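Local coordinates for protein alkane monooxygenase (Geobacillus thermodenitrificans, PDB 3B9O) that belongs to the luciferase-like monooxygenases, a family of TIM-barrel proteins, and binds flavin mononucleotide, at residues 18-23 and 309-314; 98-103 and 410-415. One frame throughout, in Å; residues are numbered along the deposited sequence.

Interaction 1 of 2, residues 18-23 and 309-314; sequences IAHGLW and LAHYGG
His20 and His311 approach each other edge-on. Their ring centroids are 4.9 Å apart, the planes are turned by 66°, and each imidazole presents its edge to the other. Flat rings can do this and still meet other aromatic neighbours. Ile18 adds an apolar touch: its branched, flexible chain brings CD1 back to the ring edge, 3.8 Å from CE1 of His311, although CB starts out directed away from the helix. His311 can project this far because its CG stands anti to the backbone N (chi1 -166°), carrying the ring off helix 305-316 toward the loop, where Tyr63 also meets it. His20 NE2 makes a weak hydrogen bond to Gly16 O, and His308, three residues before His311 on the same helix, packs edge-to-face with the His20 ring. The loop then bends in a type II turn from Ala19 to Leu22, closed by Leu22 N to Ala19 O at 3.2 Å. Gly21 suits its third position, where phi is positive (99°). With the Ile18 side chain about 7 Å from the flavin mononucleotide, this loop following strand 6-12 is part of the cofactor-side rim of the TIM barrel.

Interaction 2 of 2, residues 98-103 and 410-415; sequences HLAFAV and GTYREK
Lys415 NZ is gripped from several directions. It gives a hydrogen bond of 2.8 Å to Gly410 O, another to Glu408 O, and a weak one of 3.3 Å to His98 ND1, met at the edge of the imidazole. A bend at the end of the lysine chain (chi4 72°) turns the ammonium back toward these acceptors, and a long, flexible amine suits a place where a loop carbonyl and a ring nitrogen must be reached together. Water 1 donates to Gly410 O at 3.1 Å and more weakly to His98 ND1. Tyr407 stacks on the His98 ring. Gly410 itself adopts a positive phi (128°), readily accessible to glycine. Next to it Thr411 and Glu414 form a capping box. Thr411 OG1 accepts from Glu414 N at 3.3 Å. In return Glu414 OE1 takes Thr411 N, which comes from outside the carboxylate plane, at 2.9 Å. The same oxygen uses its anti lone pair for Thr411 OG1, 2.8 Å away. The helix thus started lies against the N-terminal end of the TIM barrel, over the start of strand 100-106. There Ala100 CB lies over one face of the Tyr412 ring, nearest CG, a CH-pi contact 3.5 Å from the centroid and 21° off the normal. A methyl group lets the ring settle close to the strand. Ala53 and Ala131, small residues of the flanking strands, also touch Tyr412, whose OH is hydrogen-bonded to Tyr225 OH.

In the fold
Interactions 1 and 2 lie on opposite sides of the chain's centre, with centres about 30 Å apart and nearest atoms about 14 Å apart, and do not touch. Their segments alternate along the chain: 18-23, 98-103, 309-314, 410-415. Only interaction 2 includes a barrel strand; interaction 1 lies in connections that follow strands 6-12 and 276-285. It joins the loop after the first of these to helix 305-316, which precedes strand 350-354. Interaction 2 sets helix 412-417, beyond the last barrel strand 374-378, against the start of strand 100-106. Interaction 1 is thus at the end of the barrel where the flavin mononucleotide lies, and interaction 2 at the other, N-terminal end of the strands.

Interaction 1 of 2, residues 18-23 and 309-314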
loop_
_atom_site.group_PDB
_atom_site.type_symbol
_atom_site.label_atom_id
_atom_site.label_comp_id
_atom_site.label_asym_id
_atom_site.label_seq_id
_atom_site.Cartn_x
_atom_site.Cartn_y
_atom_site.Cartn_z
ATOM N N ILE A 18 -4.293 -6.513 -10.481
ATOM C CA ILE A 18 -5.452 -5.649 -10.780
ATOM C C ILE A 18 -5.984 -5.871 -12.215
ATOM O O ILE A 18 -7.190 -6.034 -12.390
ATOM C CB ILE A 18 -5.140 -4.124 -10.587
ATOM C CG1 ILE A 18 -4.679 -3.812 -9.151
ATOM C CG2 ILE A 18 -6.358 -3.249 -10.989
ATOM C CD1 ILE A 18 -5.710 -4.163 -8.037
ATOM N N ALA A 19 -5.101 -5.856 -13.222
ATOM C CA ALA A 19 -5.504 -5.991 -14.639
ATOM C C ALA A 19 -5.708 -7.454 -15.076
ATOM O O ALA A 19 -4.903 -8.048 -15.784
ATOM C CB ALA A 19 -4.513 -5.256 -15.567
ATOM N N HIS A 20 -6.819 -8.031 -14.670
ATOM C CA HIS A 20 -7.018 -9.480 -14.913
ATOM C C HIS A 20 -7.104 -9.877 -16.360
ATOM O O HIS A 20 -7.639 -9.138 -17.183
ATOM C CB HIS A 20 -8.107 -10.002 -13.991
ATOM C CG HIS A 20 -7.722 -9.830 -12.553
ATOM N ND1 HIS A 20 -8.389 -8.993 -11.679
ATOM C CD2 HIS A 20 -6.667 -10.324 -11.874
ATOM C CE1 HIS A 20 -7.787 -9.026 -10.505
ATOM N NE2 HIS A 20 -6.732 -9.822 -10.599
ATOM N N GLY A 21 -6.417 -10.972 -16.695
ATOM C CA GLY A 21 -6.324 -11.432 -18.060
ATOM C C GLY A 21 -5.036 -11.026 -18.752
ATOM O O GLY A 21 -4.645 -11.643 -19.749
ATOM N N LEU A 22 -4.384 -9.979 -18.247
ATOM C CA LEU A 22 -3.224 -9.416 -18.916
ATOM C C LEU A 22 -1.956 -10.259 -18.894
ATOM O O LEU A 22 -1.070 -10.009 -19.691
ATOM C CB LEU A 22 -2.933 -7.963 -18.481
ATOM C CG LEU A 22 -3.748 -7.281 -19.567
ATOM C CD1 LEU A 22 -5.177 -6.939 -19.134
ATOM C CD2 LEU A 22 -3.050 -6.284 -20.392
ATOM N N TRP A 23 -1.893 -11.241 -18.000
ATOM C CA TRP A 23 -0.729 -12.151 -17.910
ATOM C C TRP A 23 -0.418 -12.771 -19.278
ATOM O O TRP A 23 0.743 -13.067 -19.595
ATOM C CB TRP A 23 -0.964 -13.241 -16.857
ATOM C CG TRP A 23 -2.059 -14.215 -17.152
ATOM C CD1 TRP A 23 -3.371 -14.129 -16.736
ATOM C CD2 TRP A 23 -1.951 -15.463 -17.881
ATOM N NE1 TRP A 23 -4.075 -15.238 -17.153
ATOM C CE2 TRP A 23 -3.230 -16.075 -17.850
ATOM C CE3 TRP A 23 -0.895 -16.124 -18.550
ATOM C CZ2 TRP A 23 -3.495 -17.308 -18.483
ATOM C CZ3 TRP A 23 -1.159 -17.366 -19.161
ATOM C CH2 TRP A 23 -2.448 -17.922 -19.143
ATOM N N LEU A 309 -14.654 -10.345 -12.468
ATOM C CA LEU A 309 -15.782 -10.772 -11.627
ATOM C C LEU A 309 -15.317 -11.452 -10.344
ATOM O O LEU A 309 -15.887 -11.227 -9.265
ATOM C CB LEU A 309 -16.739 -11.682 -12.414
ATOM C CG LEU A 309 -17.997 -11.239 -13.174
ATOM C CD1 LEU A 309 -18.357 -9.781 -13.125
ATOM C CD2 LEU A 309 -17.966 -11.792 -14.591
ATOM N N ALA A 310 -14.296 -12.299 -10.451
ATOM C CA ALA A 310 -13.739 -12.981 -9.277
ATOM C C ALA A 310 -13.194 -11.963 -8.269
ATOM O O ALA A 310 -13.463 -12.069 -7.060
ATOM C CB ALA A 310 -12.639 -14.008 -9.692
ATOM N N HIS A 311 -12.485 -10.955 -8.782
ATOM C CA HIS A 311 -11.873 -9.922 -7.928
ATOM C C HIS A 311 -12.937 -9.115 -7.210
ATOM O O HIS A 311 -12.856 -8.882 -6.013
ATOM C CB HIS A 311 -11.007 -8.985 -8.776
ATOM C CG HIS A 311 -10.101 -8.113 -7.972
ATOM N ND1 HIS A 311 -8.959 -7.544 -8.491
ATOM C CD2 HIS A 311 -10.150 -7.731 -6.673
ATOM C CE1 HIS A 311 -8.356 -6.835 -7.554
ATOM N NE2 HIS A 311 -9.046 -6.948 -6.437
ATOM N N TYR A 312 -13.935 -8.697 -7.976
ATOM C CA TYR A 312 -15.089 -7.963 -7.473
ATOM C C TYR A 312 -15.787 -8.738 -6.369
ATOM O O TYR A 312 -16.144 -8.161 -5.356
ATOM C CB TYR A 312 -16.045 -7.654 -8.627
ATOM C CG TYR A 312 -17.279 -6.857 -8.244
ATOM C CD1 TYR A 312 -17.290 -5.463 -8.320
ATOM C CD2 TYR A 312 -18.448 -7.511 -7.801
ATOM C CE1 TYR A 312 -18.447 -4.726 -7.978
ATOM C CE2 TYR A 312 -19.584 -6.804 -7.446
ATOM C CZ TYR A 312 -19.586 -5.422 -7.538
ATOM O OH TYR A 312 -20.742 -4.753 -7.189
ATOM N N GLY A 313 -16.000 -10.039 -6.574
ATOM C CA GLY A 313 -16.621 -10.887 -5.569
ATOM C C GLY A 313 -15.897 -10.879 -4.226
ATOM O O GLY A 313 -16.507 -10.596 -3.201
ATOM N N GLY A 314 -14.605 -11.215 -4.230
ATOM C CA GLY A 314 -13.801 -11.148 -3.017
ATOM C C GLY A 314 -13.795 -9.759 -2.404
ATOM O O GLY A 314 -13.965 -9.613 -1.200
#

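Interaction 2 of 2, residues 98-103 and 410-415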
loop_
_atom_site.group_PDB
_atom_site.type_symbol
_atom_site.label_atom_id
_atom_site.label_comp_id
_atom_site.label_asym_id
_atom_site.label_seq_id
_atom_site.Cartn_x
_atom_site.Cartn_y
_atom_site.Cartn_z
ATOM N N HIS A 98 17.823 4.596 -2.183
ATOM C CA HIS A 98 16.783 5.515 -1.718
ATOM C C HIS A 98 15.374 4.980 -1.817
ATOM O O HIS A 98 14.525 5.380 -1.031
ATOM C CB HIS A 98 16.804 6.766 -2.588
ATOM C CG HIS A 98 18.055 7.555 -2.462
ATOM N ND1 HIS A 98 18.385 8.217 -1.302
ATOM C CD2 HIS A 98 19.049 7.811 -3.354
ATOM C CE1 HIS A 98 19.548 8.828 -1.468
ATOM N NE2 HIS A 98 19.958 8.619 -2.709
ATOM N N LEU A 99 15.116 4.120 -2.807
ATOM C CA LEU A 99 13.794 3.532 -2.979
ATOM C C LEU A 99 13.285 2.929 -1.652
ATOM O O LEU A 99 14.014 2.171 -0.977
ATOM C CB LEU A 99 13.802 2.489 -4.095
ATOM C CG LEU A 99 12.423 1.877 -4.481
ATOM C CD1 LEU A 99 11.504 2.880 -5.294
ATOM C CD2 LEU A 99 12.613 0.592 -5.276
ATOM N N ALA A 100 12.065 3.301 -1.260
ATOM C CA ALA A 100 11.435 2.775 -0.039
ATOM C C ALA A 100 10.446 1.623 -0.383
ATOM O O ALA A 100 10.142 1.379 -1.549
ATOM C CB ALA A 100 10.705 3.890 0.725
ATOM N N PHE A 101 9.920 0.948 0.639
ATOM C CA PHE A 101 9.109 -0.270 0.409
ATOM C C PHE A 101 7.944 -0.219 1.374
ATOM O O PHE A 101 8.162 -0.140 2.590
ATOM C CB PHE A 101 9.956 -1.535 0.640
ATOM C CG PHE A 101 11.144 -1.611 -0.272
ATOM C CD1 PHE A 101 12.383 -1.099 0.141
ATOM C CD2 PHE A 101 11.011 -2.065 -1.566
ATOM C CE1 PHE A 101 13.466 -1.106 -0.733
ATOM C CE2 PHE A 101 12.105 -2.084 -2.433
ATOM C CZ PHE A 101 13.302 -1.590 -2.017
ATOM N N ALA A 102 6.725 -0.218 0.833
ATOM C CA ALA A 102 5.550 -0.257 1.695
ATOM C C ALA A 102 4.978 -1.656 1.504
ATOM O O ALA A 102 4.724 -2.039 0.396
ATOM C CB ALA A 102 4.544 0.808 1.297
ATOM N N VAL A 103 4.789 -2.382 2.595
ATOM C CA VAL A 103 4.306 -3.744 2.598
ATOM C C VAL A 103 2.966 -3.791 3.302
ATOM O O VAL A 103 2.797 -3.285 4.433
ATOM C CB VAL A 103 5.299 -4.783 3.240
ATOM C CG1 VAL A 103 6.566 -4.944 2.391
ATOM C CG2 VAL A 103 5.669 -4.456 4.725
ATOM N N GLY A 410 17.995 10.673 3.504
ATOM C CA GLY A 410 17.395 10.332 4.763
ATOM C C GLY A 410 16.489 9.114 4.674
ATOM O O GLY A 410 16.398 8.419 3.654
ATOM N N THR A 411 15.828 8.870 5.785
ATOM C CA THR A 411 14.812 7.826 5.867
ATOM C C THR A 411 13.609 8.124 4.939
ATOM O O THR A 411 13.433 9.249 4.417
ATOM C CB THR A 411 14.300 7.728 7.325
ATOM O OG1 THR A 411 13.752 8.992 7.691
ATOM C CG2 THR A 411 15.420 7.381 8.299
ATOM N N TYR A 412 12.771 7.118 4.728
ATOM C CA TYR A 412 11.542 7.337 3.957
ATOM C C TYR A 412 10.653 8.398 4.641
ATOM O O TYR A 412 10.076 9.268 3.959
ATOM C CB TYR A 412 10.800 5.991 3.780
ATOM C CG TYR A 412 9.538 6.061 2.942
ATOM C CD1 TYR A 412 9.448 6.911 1.825
ATOM C CD2 TYR A 412 8.443 5.241 3.239
ATOM C CE1 TYR A 412 8.259 6.987 1.059
ATOM C CE2 TYR A 412 7.254 5.275 2.443
ATOM C CZ TYR A 412 7.186 6.142 1.362
ATOM O OH TYR A 412 6.037 6.198 0.600
ATOM N N ARG A 413 10.534 8.362 5.965
ATOM C CA ARG A 413 9.709 9.400 6.619
ATOM C C ARG A 413 10.230 10.822 6.302
ATOM O O ARG A 413 9.446 11.770 6.103
ATOM C CB ARG A 413 9.545 9.173 8.136
ATOM C CG ARG A 413 8.658 10.268 8.835
ATOM C CD ARG A 413 7.629 9.702 9.812
ATOM N NE ARG A 413 8.328 8.806 10.624
ATOM C CZ ARG A 413 8.107 7.534 10.978
ATOM N NH1 ARG A 413 7.014 6.778 10.822
ATOM N NH2 ARG A 413 9.111 7.054 11.643
ATOM N N GLU A 414 11.543 10.960 6.231
ATOM C CA GLU A 414 12.138 12.266 5.864
ATOM C C GLU A 414 11.885 12.662 4.401
ATOM O O GLU A 414 11.641 13.843 4.116
ATOM C CB GLU A 414 13.615 12.264 6.188
ATOM C CG GLU A 414 13.902 12.315 7.685
ATOM C CD GLU A 414 15.357 12.024 7.975
ATOM O OE1 GLU A 414 15.786 10.864 7.840
ATOM O OE2 GLU A 414 16.075 12.982 8.322
ATOM N N LYS A 415 11.892 11.681 3.495
ATOM C CA LYS A 415 11.539 11.894 2.084
ATOM C C LYS A 415 10.095 12.386 1.959
ATOM O O LYS A 415 9.757 13.157 1.032
ATOM C CB LYS A 415 11.784 10.623 1.250
ATOM C CG LYS A 415 13.274 10.364 1.085
ATOM C CD LYS A 415 13.598 8.871 0.937
ATOM C CE LYS A 415 14.938 8.664 0.147
ATOM N NZ LYS A 415 16.085 9.038 0.967
HETATM O O HOH W 1 18.049 6.544 1.747
#